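Local coordinates for protein triacylglycerol lipase (Clostridium botulinum, PDB 5AH1) that probably hydrolyses triacylglycerols and other esters, including synthetic polyesters, as a zinc-binding alpha/beta-hydrolase, at residues W331-T336 and P382-V387; S345-G350 and P358-M363; I349-P354 and I421-H426. One frame throughout, in Å; residues are numbered along the deposited sequence.

How the contacts relate
The chain leaves strand 327-331 of the parallel sheet through 331-336, which pairs with 382-387 in contact 1 and closes a loop of 45 residues. Contact 2 is nested inside that loop. It joins strand 345-347 to helix 357-363, with seven residues between its segments. Contact 3 begins where the first segment of contact 2 ends, sharing I349 and G350. It closes onto 421-426, past the end of contact 1, so these two cross. The hydrogen bond from H426 to D384 links contacts 3 and 1. Together the contacts tie the loops after strands 327-331 and 415-417 to the small hairpin and to helix 357-363.

Contact 1. Residues W331-T336 and P382-V387; sequences WTTQAT and PNDGVV
T333 and D384 meet through their polar ends. T333 OG1 donates to D384 OD2 at 2.7 Å and uses the anti lone pair of that oxygen. A chi1 of 36° sets OG1 between the T333 backbone N and carbonyl carbon, where it meets D384 OD2. D384 CB also packs 3.4 Å from T333 O. Further along, the backbones join: A335 N donates to N383 O at 3.0 Å, in a nearly straight bond of 177°. N383 N in turn donates to T336 OG1 at 3.0 Å. The T336 methyl CG2 lies 3.6 Å from N383 OD1, and the two side chains cross at about a right angle. D384 OD2 also accepts from H426 ND1. This acid-histidine pair close to the probable nucleophile elbow (GxSxG) is consistent with the catalytic triad of an alpha/beta-hydrolase. Two backbone donors fix the other carboxylate oxygen. V386 N, which closes an Asx turn, and V387 N reach D384 OD1 from opposite faces of the carboxylate, each at 2.9 Å. N383 OD1 accepts from G385 N at 2.8 Å, which makes another Asx turn. On the other segment, Q334 NE2 donates to T336 O, while Q334 OE1 accepts from R420 NH1. S228 OG is a second partner of T333 OG1.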
ATOM      1  N   TRP A 331       2.332  -3.389  10.651  1.00  7.50           N
ATOM      2  CA  TRP A 331       1.024  -3.460  11.277  1.00  7.80           C
ATOM      3  C   TRP A 331       0.131  -4.396  10.476  1.00  7.61           C
ATOM      4  O   TRP A 331       0.042  -4.284   9.244  1.00  7.43           O
ATOM      5  CB  TRP A 331       0.411  -2.067  11.333  1.00  8.45           C
ATOM      6  CG  TRP A 331       1.210  -1.120  12.162  1.00  7.97           C
ATOM      7  CD1 TRP A 331       2.225  -0.319  11.744  1.00  8.38           C
ATOM      8  CD2 TRP A 331       1.076  -0.903  13.574  1.00  8.72           C
ATOM      9  NE1 TRP A 331       2.728   0.393  12.808  1.00  8.65           N
ATOM     10  CE2 TRP A 331       2.036   0.061  13.942  1.00  9.07           C
ATOM     11  CE3 TRP A 331       0.235  -1.433  14.560  1.00  9.84           C
ATOM     12  CZ2 TRP A 331       2.172   0.517  15.257  1.00  9.60           C
ATOM     13  CZ3 TRP A 331       0.371  -0.990  15.852  1.00  9.76           C
ATOM     14  CH2 TRP A 331       1.325  -0.014  16.196  1.00  9.80           C
ATOM     15  N   THR A 332      -0.503  -5.320  11.198  1.00  7.31           N
ATOM     16  CA  THR A 332      -1.362  -6.361  10.646  1.00  7.93           C
ATOM     17  C   THR A 332      -2.808  -6.087  11.060  1.00  8.17           C
ATOM     18  O   THR A 332      -3.084  -5.881  12.252  1.00  8.74           O
ATOM     19  CB  THR A 332      -0.942  -7.750  11.192  1.00  8.66           C
ATOM     20  OG1 THR A 332       0.399  -8.043  10.772  1.00  8.63           O
ATOM     21  CG2 THR A 332      -1.888  -8.842  10.698  1.00  8.19           C
ATOM     22  N   THR A 333      -3.700  -6.052  10.075  1.00  8.29           N
ATOM     23  CA  THR A 333      -5.132  -5.970  10.312  1.00  8.73           C
ATOM     24  C   THR A 333      -5.761  -7.342  10.129  1.00  8.17           C
ATOM     25  O   THR A 333      -5.330  -8.121   9.268  1.00  8.06           O
ATOM     26  CB  THR A 333      -5.792  -4.938   9.363  1.00  9.07           C
ATOM     27  OG1 THR A 333      -5.145  -4.963   8.079  1.00  9.05           O
ATOM     28  CG2 THR A 333      -5.672  -3.536   9.927  1.00  9.49           C
ATOM     29  N   GLN A 334      -6.799  -7.621  10.915  1.00  9.24           N
ATOM     30  CA  GLN A 334      -7.550  -8.875  10.822  1.00  8.88           C
ATOM     31  C   GLN A 334      -9.025  -8.596  11.054  1.00  9.15           C
ATOM     32  O   GLN A 334      -9.362  -7.832  11.954  1.00  9.44           O
ATOM     33  CB  GLN A 334      -7.056  -9.880  11.862  1.00  9.50           C
ATOM     34  CG  GLN A 334      -7.893 -11.155  11.877  1.00 10.25           C
ATOM     35  CD  GLN A 334      -7.371 -12.207  12.811  1.00 11.45           C
ATOM     36  OE1 GLN A 334      -6.295 -12.077  13.398  1.00 13.24           O
ATOM     37  NE2 GLN A 334      -8.134 -13.280  12.945  1.00 13.31           N
ATOM     38  N   ALA A 335      -9.891  -9.224  10.258  1.00  9.17           N
ATOM     39  CA  ALA A 335     -11.330  -9.099  10.470  1.00  9.39           C
ATOM     40  C   ALA A 335     -12.070 -10.407  10.158  1.00  9.61           C
ATOM     41  O   ALA A 335     -13.274 -10.406   9.906  1.00 10.86           O
ATOM     42  CB  ALA A 335     -11.922  -7.927   9.685  1.00 10.87           C
ATOM     43  N   THR A 336     -11.347 -11.522  10.216  1.00  9.54           N
ATOM     44  CA  THR A 336     -11.937 -12.851  10.128  1.00  9.37           C
ATOM     45  C   THR A 336     -11.860 -13.608  11.452  1.00 10.68           C
ATOM     46  O   THR A 336     -11.088 -13.259  12.357  1.00 11.20           O
ATOM     47  CB  THR A 336     -11.242 -13.713   9.059  1.00  9.69           C
ATOM     48  OG1 THR A 336      -9.845 -13.792   9.327  1.00 10.48           O
ATOM     49  CG2 THR A 336     -11.449 -13.132   7.665  1.00 10.63           C
ATOM     50  N   PRO A 382      -6.545 -16.720   7.776  1.00  8.77           N
ATOM     51  CA  PRO A 382      -7.004 -15.463   8.387  1.00  9.00           C
ATOM     52  C   PRO A 382      -6.645 -14.259   7.524  1.00  7.58           C
ATOM     53  O   PRO A 382      -5.551 -14.194   6.947  1.00  8.42           O
ATOM     54  CB  PRO A 382      -6.276 -15.436   9.740  1.00  9.06           C
ATOM     55  CG  PRO A 382      -6.046 -16.899  10.057  1.00  9.70           C
ATOM     56  CD  PRO A 382      -5.746 -17.525   8.716  1.00  8.53           C
ATOM     57  N   ASN A 383      -7.547 -13.289   7.462  1.00  7.53           N
ATOM     58  CA  ASN A 383      -7.313 -12.125   6.610  1.00  7.56           C
ATOM     59  C   ASN A 383      -8.125 -10.913   7.072  1.00  8.36           C
ATOM     60  O   ASN A 383      -8.838 -10.977   8.078  1.00  9.17           O
ATOM     61  CB  ASN A 383      -7.561 -12.496   5.130  1.00  7.45           C
ATOM     62  CG  ASN A 383      -9.009 -12.824   4.831  1.00  8.22           C
ATOM     63  OD1 ASN A 383      -9.840 -11.925   4.675  1.00  9.04           O
ATOM     64  ND2 ASN A 383      -9.329 -14.119   4.761  1.00  8.98           N
ATOM     65  N   ASP A 384      -7.965  -9.811   6.348  1.00  8.32           N
ATOM     66  CA  ASP A 384      -8.667  -8.556   6.651  1.00  8.61           C
ATOM     67  C   ASP A 384      -9.642  -8.160   5.544  1.00  9.07           C
ATOM     68  O   ASP A 384     -10.079  -7.005   5.473  1.00  9.77           O
ATOM     69  CB  ASP A 384      -7.671  -7.416   6.914  1.00  8.53           C
ATOM     70  CG  ASP A 384      -6.887  -7.017   5.675  1.00  8.07           C
ATOM     71  OD1 ASP A 384      -7.140  -7.592   4.583  1.00  7.92           O
ATOM     72  OD2 ASP A 384      -5.992  -6.155   5.790  1.00  8.54           O
ATOM     73  N   GLY A 385      -9.961  -9.124   4.678  1.00  9.46           N
ATOM     74  CA  GLY A 385     -10.812  -8.899   3.522  1.00  9.50           C
ATOM     75  C   GLY A 385     -10.042  -8.778   2.217  1.00  8.57           C
ATOM     76  O   GLY A 385     -10.605  -8.993   1.135  1.00 10.04           O
ATOM     77  N   VAL A 386      -8.757  -8.428   2.298  1.00  8.83           N
ATOM     78  CA  VAL A 386      -7.934  -8.179   1.111  1.00  8.54           C
ATOM     79  C   VAL A 386      -6.582  -8.891   1.165  1.00  7.99           C
ATOM     80  O   VAL A 386      -6.135  -9.415   0.144  1.00  8.48           O
ATOM     81  CB  VAL A 386      -7.768  -6.655   0.848  1.00  9.33           C
ATOM     82  CG1 VAL A 386      -6.946  -6.397  -0.387  1.00  9.43           C
ATOM     83  CG2 VAL A 386      -9.121  -5.993   0.709  1.00  9.51           C
ATOM     84  N   VAL A 387      -5.965  -8.921   2.343  1.00  7.16           N
ATOM     85  CA  VAL A 387      -4.627  -9.479   2.506  1.00  6.67           C
ATOM     86  C   VAL A 387      -4.586 -10.488   3.645  1.00  7.55           C
ATOM     87  O   VAL A 387      -5.060 -10.224   4.741  1.00  8.59           O
ATOM     88  CB  VAL A 387      -3.573  -8.367   2.764  1.00  7.21           C
ATOM     89  CG1 VAL A 387      -2.188  -8.945   2.913  1.00  7.83           C
ATOM     90  CG2 VAL A 387      -3.593  -7.343   1.629  1.00  7.28           C
TER

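Contact 2. Residues S345-G350 and P358-M363; sequences SVAQIG and PTANLM
The flat carboxamide of N361 meets the strand at A347 and V346 with its oxygen. A347 N donates to N361 OD1 at 3.0 Å, in the plane of the amide group, with an N-H...O angle of 155°. V346 CA and CB lie off one side of that plane, and V346 CA comes 3.3 Å from N361 OD1. A347 CB lies off the other side, 4.1 Å from the same oxygen. Strand 345-347 is one arm of a beta-hairpin with 336-338, in the excursion between strands 327-331 and 403-405 of the alpha/beta-hydrolase sheet. Helix 357-363 packs antiparallel to it: over 358-363 the helix axis passes 6.6 Å from the strand, with directions 175° apart. N361 CG is anti to its carbonyl carbon (chi1 -64°), beside the backbone N. From there the end of the side chain comes nearer to the strand. One helix residue back, A360 points its CB toward the strand. The apolar contact is small: A347 CB to A360 CB at 4.4 Å. A360 also touches T336 of the partner strand, and A360 O accepts from N383 ND2. N361 O accepts from R365 NE. A water bridges the two backbones, donating to S345 O and to N361 O at 2.7 Å each.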
ATOM      1  N   SER A 345     -11.360 -19.688   7.513  1.00 10.19           N
ATOM      2  CA  SER A 345     -11.589 -18.344   8.049  1.00 10.58           C
ATOM      3  C   SER A 345     -12.738 -17.683   7.305  1.00 10.64           C
ATOM      4  O   SER A 345     -12.838 -17.782   6.079  1.00 11.88           O
ATOM      5  CB  SER A 345     -10.343 -17.465   7.950  1.00 11.18           C
ATOM      6  OG  SER A 345      -9.367 -17.827   8.914  1.00 12.08           O
ATOM      7  N   VAL A 346     -13.603 -17.017   8.056  1.00 10.37           N
ATOM      8  CA  VAL A 346     -14.770 -16.340   7.513  1.00 11.17           C
ATOM      9  C   VAL A 346     -14.885 -14.938   8.081  1.00 11.13           C
ATOM     10  O   VAL A 346     -14.358 -14.639   9.153  1.00 10.97           O
ATOM     11  CB  VAL A 346     -16.062 -17.118   7.807  1.00 12.71           C
ATOM     12  CG1 VAL A 346     -15.978 -18.480   7.177  1.00 13.42           C
ATOM     13  CG2 VAL A 346     -16.295 -17.242   9.297  1.00 13.70           C
ATOM     14  N   ALA A 347     -15.558 -14.058   7.354  1.00 12.35           N
ATOM     15  CA  ALA A 347     -15.725 -12.683   7.813  1.00 14.01           C
ATOM     16  C   ALA A 347     -16.393 -12.598   9.177  1.00 14.43           C
ATOM     17  O   ALA A 347     -17.370 -13.310   9.438  1.00 15.74           O
ATOM     18  CB  ALA A 347     -16.561 -11.919   6.812  1.00 14.54           C
ATOM     19  N   GLN A 348     -15.864 -11.734  10.045  1.00 13.85           N
ATOM     20  CA  GLN A 348     -16.566 -11.326  11.259  1.00 15.10           C
ATOM     21  C   GLN A 348     -17.654 -10.330  10.895  1.00 14.65           C
ATOM     22  O   GLN A 348     -17.384  -9.281  10.319  1.00 14.83           O
ATOM     23  CB  GLN A 348     -15.627 -10.631  12.247  1.00 15.92           C
ATOM     24  CG  GLN A 348     -14.505 -11.480  12.825  1.00 17.88           C
ATOM     25  CD  GLN A 348     -13.560 -10.640  13.662  1.00 19.22           C
ATOM     26  OE1 GLN A 348     -12.527 -10.186  13.190  1.00 18.76           O
ATOM     27  NE2 GLN A 348     -13.934 -10.400  14.899  1.00 21.33           N
ATOM     28  N   ILE A 349     -18.886 -10.660  11.252  0.58 15.57           N
ATOM     29  CA  ILE A 349     -20.017  -9.782  10.999  0.58 16.57           C
ATOM     30  C   ILE A 349     -19.969  -8.609  11.971  0.58 16.65           C
ATOM     31  O   ILE A 349     -19.996  -8.800  13.187  0.58 18.13           O
ATOM     32  CB  ILE A 349     -21.346 -10.547  11.148  0.58 18.07           C
ATOM     33  CG1 ILE A 349     -21.321 -11.823  10.298  0.58 19.05           C
ATOM     34  CG2 ILE A 349     -22.529  -9.656  10.769  0.58 18.70           C
ATOM     35  CD1 ILE A 349     -21.014 -11.590   8.828  0.58 19.26           C
ATOM     36  N   GLY A 350     -19.894  -7.398  11.424  1.00 15.43           N
ATOM     37  CA  GLY A 350     -19.720  -6.198  12.217  1.00 14.82           C
ATOM     38  C   GLY A 350     -18.442  -5.525  11.758  1.00 14.02           C
ATOM     39  O   GLY A 350     -18.477  -4.529  11.031  1.00 15.66           O
ATOM     40  N   PRO A 358     -17.092 -11.834   0.245  1.00 12.87           N
ATOM     41  CA  PRO A 358     -16.676 -12.920  -0.651  1.00 12.87           C
ATOM     42  C   PRO A 358     -15.160 -13.062  -0.756  1.00 11.15           C
ATOM     43  O   PRO A 358     -14.650 -14.182  -0.884  1.00 12.43           O
ATOM     44  CB  PRO A 358     -17.284 -12.522  -2.000  1.00 14.76           C
ATOM     45  CG  PRO A 358     -17.526 -11.075  -1.909  1.00 16.38           C
ATOM     46  CD  PRO A 358     -17.826 -10.776  -0.461  1.00 14.84           C
ATOM     47  N   THR A 359     -14.441 -11.947  -0.699  1.00 11.09           N
ATOM     48  CA  THR A 359     -12.996 -11.976  -0.796  1.00 10.36           C
ATOM     49  C   THR A 359     -12.398 -12.622   0.455  1.00 10.81           C
ATOM     50  O   THR A 359     -11.505 -13.469   0.355  1.00 10.99           O
ATOM     51  CB  THR A 359     -12.428 -10.570  -1.028  1.00 10.21           C
ATOM     52  OG1 THR A 359     -12.943  -9.678  -0.036  1.00 10.93           O
ATOM     53  CG2 THR A 359     -12.832 -10.059  -2.408  1.00 11.45           C
ATOM     54  N   ALA A 360     -12.884 -12.237   1.632  1.00 11.04           N
ATOM     55  CA  ALA A 360     -12.433 -12.844   2.882  1.00 11.09           C
ATOM     56  C   ALA A 360     -12.729 -14.334   2.903  1.00 11.53           C
ATOM     57  O   ALA A 360     -11.909 -15.130   3.331  1.00 10.86           O
ATOM     58  CB  ALA A 360     -13.104 -12.175   4.061  1.00 11.70           C
ATOM     59  N   ASN A 361     -13.915 -14.712   2.447  1.00 10.65           N
ATOM     60  CA  ASN A 361     -14.313 -16.107   2.524  1.00 12.49           C
ATOM     61  C   ASN A 361     -13.541 -16.957   1.511  1.00 11.80           C
ATOM     62  O   ASN A 361     -13.171 -18.090   1.817  1.00 12.44           O
ATOM     63  CB  ASN A 361     -15.835 -16.231   2.397  1.00 14.66           C
ATOM     64  CG  ASN A 361     -16.561 -15.549   3.571  1.00 17.90           C
ATOM     65  OD1 ASN A 361     -15.963 -15.310   4.631  1.00 19.28           O
ATOM     66  ND2 ASN A 361     -17.833 -15.207   3.375  1.00 19.82           N
ATOM     67  N   LEU A 362     -13.274 -16.429   0.319  1.00 11.79           N
ATOM     68  CA  LEU A 362     -12.460 -17.191  -0.627  1.00 12.90           C
ATOM     69  C   LEU A 362     -11.010 -17.337  -0.173  1.00 11.91           C
ATOM     70  O   LEU A 362     -10.457 -18.423  -0.232  1.00 11.82           O
ATOM     71  CB  LEU A 362     -12.552 -16.615  -2.052  1.00 16.38           C
ATOM     72  CG  LEU A 362     -13.872 -16.891  -2.793  1.00 20.44           C
ATOM     73  CD1 LEU A 362     -13.731 -16.571  -4.254  1.00 21.76           C
ATOM     74  CD2 LEU A 362     -14.388 -18.339  -2.630  1.00 22.41           C
ATOM     75  N   MET A 363     -10.388 -16.261   0.288  1.00 10.60           N
ATOM     76  CA  MET A 363      -9.050 -16.390   0.841  1.00  9.60           C
ATOM     77  C   MET A 363      -9.055 -17.331   2.049  1.00  9.47           C
ATOM     78  O   MET A 363      -8.101 -18.058   2.286  1.00 10.13           O
ATOM     79  CB  MET A 363      -8.514 -15.037   1.302  1.00  9.92           C
ATOM     80  CG  MET A 363      -7.887 -14.189   0.220  1.00 11.48           C
ATOM     81  SD  MET A 363      -7.106 -12.693   0.900  1.00 12.21           S
ATOM     82  CE  MET A 363      -8.578 -11.809   1.155  1.00 11.34           C
TER
HETATM   83  O   HOH W   1     -13.833 -19.383   4.126  1.00 14.14           O

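Contact 3. Residues I349-P354 and I421-H426; sequences IGPMNP and IINTDH. With K (potassium ion), chain C.
D425 and P351 share a potassium ion. P351 O binds it at 2.4 Å and D425 OD2 at 2.5 Å. Three waters and D428 also bind the ion. P351 O and D425 OD2 lie close because both face the metal. D425 CB points toward 349-354, and a chi1 of 77° sets CG between the backbone N and carbonyl carbon. OD2 then meets both the ion and N353 N. It accepts from N353 N at 2.9 Å, on its anti side and 22° out of the carboxylate plane. One oxygen thus serves both the metal and the backbone. D425 OD1 accepts from M427 N. A water 2.9 Å from D425 OD1 probably donates to it as well. N353 CG is turned anti to the backbone N (chi1 -169°). The amide it carries gives ND2 to this water, while its OD1 accepts from I355 N. N353 CB packs 3.3 Å from D425 OD2. One of two modelled conformers of M352, so with some doubt, brings SD to 3.8 Å from D425 CB. The P351 ring lies side by side with N423, its CB 3.6 Å from N423 O. N423 OD1 accepts from Q348 NE2. D425 directly precedes H426, the probable triad histidine, which packs on S182. The site lies between the loop joining strand 345-347 to helix 357-363 and the loop joining strand 415-417 to helix 437-448.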
ATOM      1  N   ILE A 349     -18.886 -10.660  11.252  0.58 15.57           N
ATOM      2  CA  ILE A 349     -20.017  -9.782  10.999  0.58 16.57           C
ATOM      3  C   ILE A 349     -19.969  -8.609  11.971  0.58 16.65           C
ATOM      4  O   ILE A 349     -19.996  -8.800  13.187  0.58 18.13           O
ATOM      5  CB  ILE A 349     -21.346 -10.547  11.148  0.58 18.07           C
ATOM      6  CG1 ILE A 349     -21.321 -11.823  10.298  0.58 19.05           C
ATOM      7  CG2 ILE A 349     -22.529  -9.656  10.769  0.58 18.70           C
ATOM      8  CD1 ILE A 349     -21.014 -11.590   8.828  0.58 19.26           C
ATOM      9  N   GLY A 350     -19.894  -7.398  11.424  1.00 15.43           N
ATOM     10  CA  GLY A 350     -19.720  -6.198  12.217  1.00 14.82           C
ATOM     11  C   GLY A 350     -18.442  -5.525  11.758  1.00 14.02           C
ATOM     12  O   GLY A 350     -18.477  -4.529  11.031  1.00 15.66           O
ATOM     13  N   PRO A 351     -17.292  -6.091  12.136  1.00 13.90           N
ATOM     14  CA  PRO A 351     -16.011  -5.502  11.734  1.00 13.57           C
ATOM     15  C   PRO A 351     -15.744  -5.508  10.228  1.00 12.55           C
ATOM     16  O   PRO A 351     -15.148  -4.570   9.719  1.00 13.26           O
ATOM     17  CB  PRO A 351     -14.987  -6.380  12.468  1.00 15.47           C
ATOM     18  CG  PRO A 351     -15.736  -6.938  13.628  1.00 17.04           C
ATOM     19  CD  PRO A 351     -17.110  -7.174  13.118  1.00 15.78           C
ATOM     20  N   MET A 352     -16.161  -6.553   9.522  0.81 11.84           N
ATOM     21  CA  MET A 352     -15.848  -6.677   8.093  0.81 11.87           C
ATOM     22  C   MET A 352     -16.869  -5.985   7.203  0.81 11.72           C
ATOM     23  O   MET A 352     -18.056  -6.283   7.264  0.81 12.72           O
ATOM     24  CB  MET A 352     -15.767  -8.156   7.692  0.81 12.25           C
ATOM     25  CG  MET A 352     -15.286  -8.395   6.267  0.81 12.23           C
ATOM     26  SD  MET A 352     -13.519  -8.154   6.041  0.81 11.10           S
ATOM     27  CE  MET A 352     -12.894  -9.693   6.690  0.81 11.32           C
ATOM     28  N   ASN A 353     -16.399  -5.070   6.365  1.00 11.71           N
ATOM     29  CA  ASN A 353     -17.240  -4.457   5.356  1.00 12.60           C
ATOM     30  C   ASN A 353     -17.899  -5.571   4.534  1.00 12.01           C
ATOM     31  O   ASN A 353     -17.207  -6.464   4.067  1.00 12.09           O
ATOM     32  CB  ASN A 353     -16.357  -3.609   4.444  1.00 13.24           C
ATOM     33  CG  ASN A 353     -17.146  -2.707   3.509  1.00 14.97           C
ATOM     34  OD1 ASN A 353     -18.218  -3.070   3.027  1.00 15.82           O
ATOM     35  ND2 ASN A 353     -16.592  -1.534   3.218  1.00 15.52           N
ATOM     36  N   PRO A 354     -19.234  -5.541   4.372  1.00 11.74           N
ATOM     37  CA  PRO A 354     -19.899  -6.587   3.572  1.00 12.05           C
ATOM     38  C   PRO A 354     -19.328  -6.761   2.156  1.00 12.49           C
ATOM     39  O   PRO A 354     -19.388  -7.863   1.612  1.00 12.35           O
ATOM     40  CB  PRO A 354     -21.358  -6.123   3.551  1.00 13.56           C
ATOM     41  CG  PRO A 354     -21.498  -5.373   4.850  1.00 14.91           C
ATOM     42  CD  PRO A 354     -20.216  -4.643   5.011  1.00 13.68           C
ATOM     43  N   ILE A 421      -3.812  -5.446  14.861  1.00  8.85           N
ATOM     44  CA  ILE A 421      -4.977  -4.578  14.892  1.00  9.64           C
ATOM     45  C   ILE A 421      -6.178  -5.443  14.554  1.00  9.48           C
ATOM     46  O   ILE A 421      -6.565  -5.583  13.386  1.00 10.30           O
ATOM     47  CB  ILE A 421      -4.832  -3.374  13.928  1.00  9.34           C
ATOM     48  CG1 ILE A 421      -3.481  -2.661  14.117  1.00  9.88           C
ATOM     49  CG2 ILE A 421      -5.990  -2.412  14.133  1.00  9.91           C
ATOM     50  CD1 ILE A 421      -3.256  -1.506  13.114  1.00 10.17           C
ATOM     51  N   ILE A 422      -6.738  -6.076  15.577  1.00 10.81           N
ATOM     52  CA  ILE A 422      -7.849  -6.999  15.385  1.00 11.25           C
ATOM     53  C   ILE A 422      -9.180  -6.262  15.163  1.00 11.50           C
ATOM     54  O   ILE A 422      -9.293  -5.052  15.392  1.00 11.63           O
ATOM     55  CB  ILE A 422      -7.982  -7.997  16.554  1.00 13.80           C
ATOM     56  CG1 ILE A 422      -8.199  -7.255  17.870  1.00 15.29           C
ATOM     57  CG2 ILE A 422      -6.740  -8.891  16.631  1.00 15.30           C
ATOM     58  CD1 ILE A 422      -8.510  -8.151  19.037  1.00 16.46           C
ATOM     59  N   ASN A 423     -10.183  -7.013  14.711  1.00 10.86           N
ATOM     60  CA  ASN A 423     -11.521  -6.492  14.443  1.00 11.39           C
ATOM     61  C   ASN A 423     -11.507  -5.275  13.525  1.00 10.48           C
ATOM     62  O   ASN A 423     -12.319  -4.357  13.698  1.00 11.95           O
ATOM     63  CB  ASN A 423     -12.216  -6.127  15.760  1.00 13.89           C
ATOM     64  CG  ASN A 423     -12.263  -7.283  16.728  1.00 16.68           C
ATOM     65  OD1 ASN A 423     -12.512  -8.424  16.342  1.00 19.00           O
ATOM     66  ND2 ASN A 423     -12.005  -6.998  17.998  1.00 17.78           N
ATOM     67  N   THR A 424     -10.593  -5.264  12.557  1.00  9.95           N
ATOM     68  CA  THR A 424     -10.357  -4.100  11.716  1.00  9.48           C
ATOM     69  C   THR A 424     -10.103  -4.580  10.306  1.00  9.83           C
ATOM     70  O   THR A 424      -9.141  -5.310  10.065  1.00 10.17           O
ATOM     71  CB  THR A 424      -9.143  -3.314  12.233  1.00 10.43           C
ATOM     72  OG1 THR A 424      -9.386  -2.908  13.584  1.00 11.42           O
ATOM     73  CG2 THR A 424      -8.872  -2.096  11.376  1.00 11.00           C
ATOM     74  N   ASP A 425     -10.970  -4.207   9.374  1.00  8.89           N
ATOM     75  CA  ASP A 425     -10.783  -4.636   7.992  1.00  8.67           C
ATOM     76  C   ASP A 425      -9.767  -3.783   7.254  1.00  8.90           C
ATOM     77  O   ASP A 425      -9.281  -2.780   7.762  1.00  9.29           O
ATOM     78  CB  ASP A 425     -12.114  -4.819   7.221  1.00  9.71           C
ATOM     79  CG  ASP A 425     -12.785  -3.525   6.758  1.00 10.06           C
ATOM     80  OD1 ASP A 425     -12.133  -2.564   6.310  1.00 10.24           O
ATOM     81  OD2 ASP A 425     -14.033  -3.514   6.790  1.00 11.19           O
ATOM     82  N   HIS A 426      -9.471  -4.212   6.030  1.00  7.93           N
ATOM     83  CA  HIS A 426      -8.406  -3.640   5.240  1.00  7.88           C
ATOM     84  C   HIS A 426      -8.504  -2.124   5.071  1.00  8.44           C
ATOM     85  O   HIS A 426      -7.488  -1.446   5.080  1.00  8.68           O
ATOM     86  CB  HIS A 426      -8.413  -4.312   3.865  1.00  8.09           C
ATOM     87  CG  HIS A 426      -7.164  -4.073   3.078  1.00  8.39           C
ATOM     88  ND1 HIS A 426      -5.956  -4.638   3.418  1.00  8.81           N
ATOM     89  CD2 HIS A 426      -6.932  -3.342   1.965  1.00  9.21           C
ATOM     90  CE1 HIS A 426      -5.034  -4.264   2.547  1.00  9.16           C
ATOM     91  NE2 HIS A 426      -5.603  -3.480   1.652  1.00  9.81           N
TER
HETATM   92  K     K C1456     -15.317  -2.426   8.603  1.00 12.62           K
HETATM   93  O   HOH W   2     -17.648  -3.106   8.809  1.00 16.39           O
HETATM   94  O   HOH W   3     -14.272  -0.969   5.065  1.00 11.63           O
HETATM   95  O   HOH W   4     -16.424  -1.227   6.795  1.00 16.11           O
HETATM   96  O   HOH W   5     -15.996  -0.440  10.064  1.00 21.68           O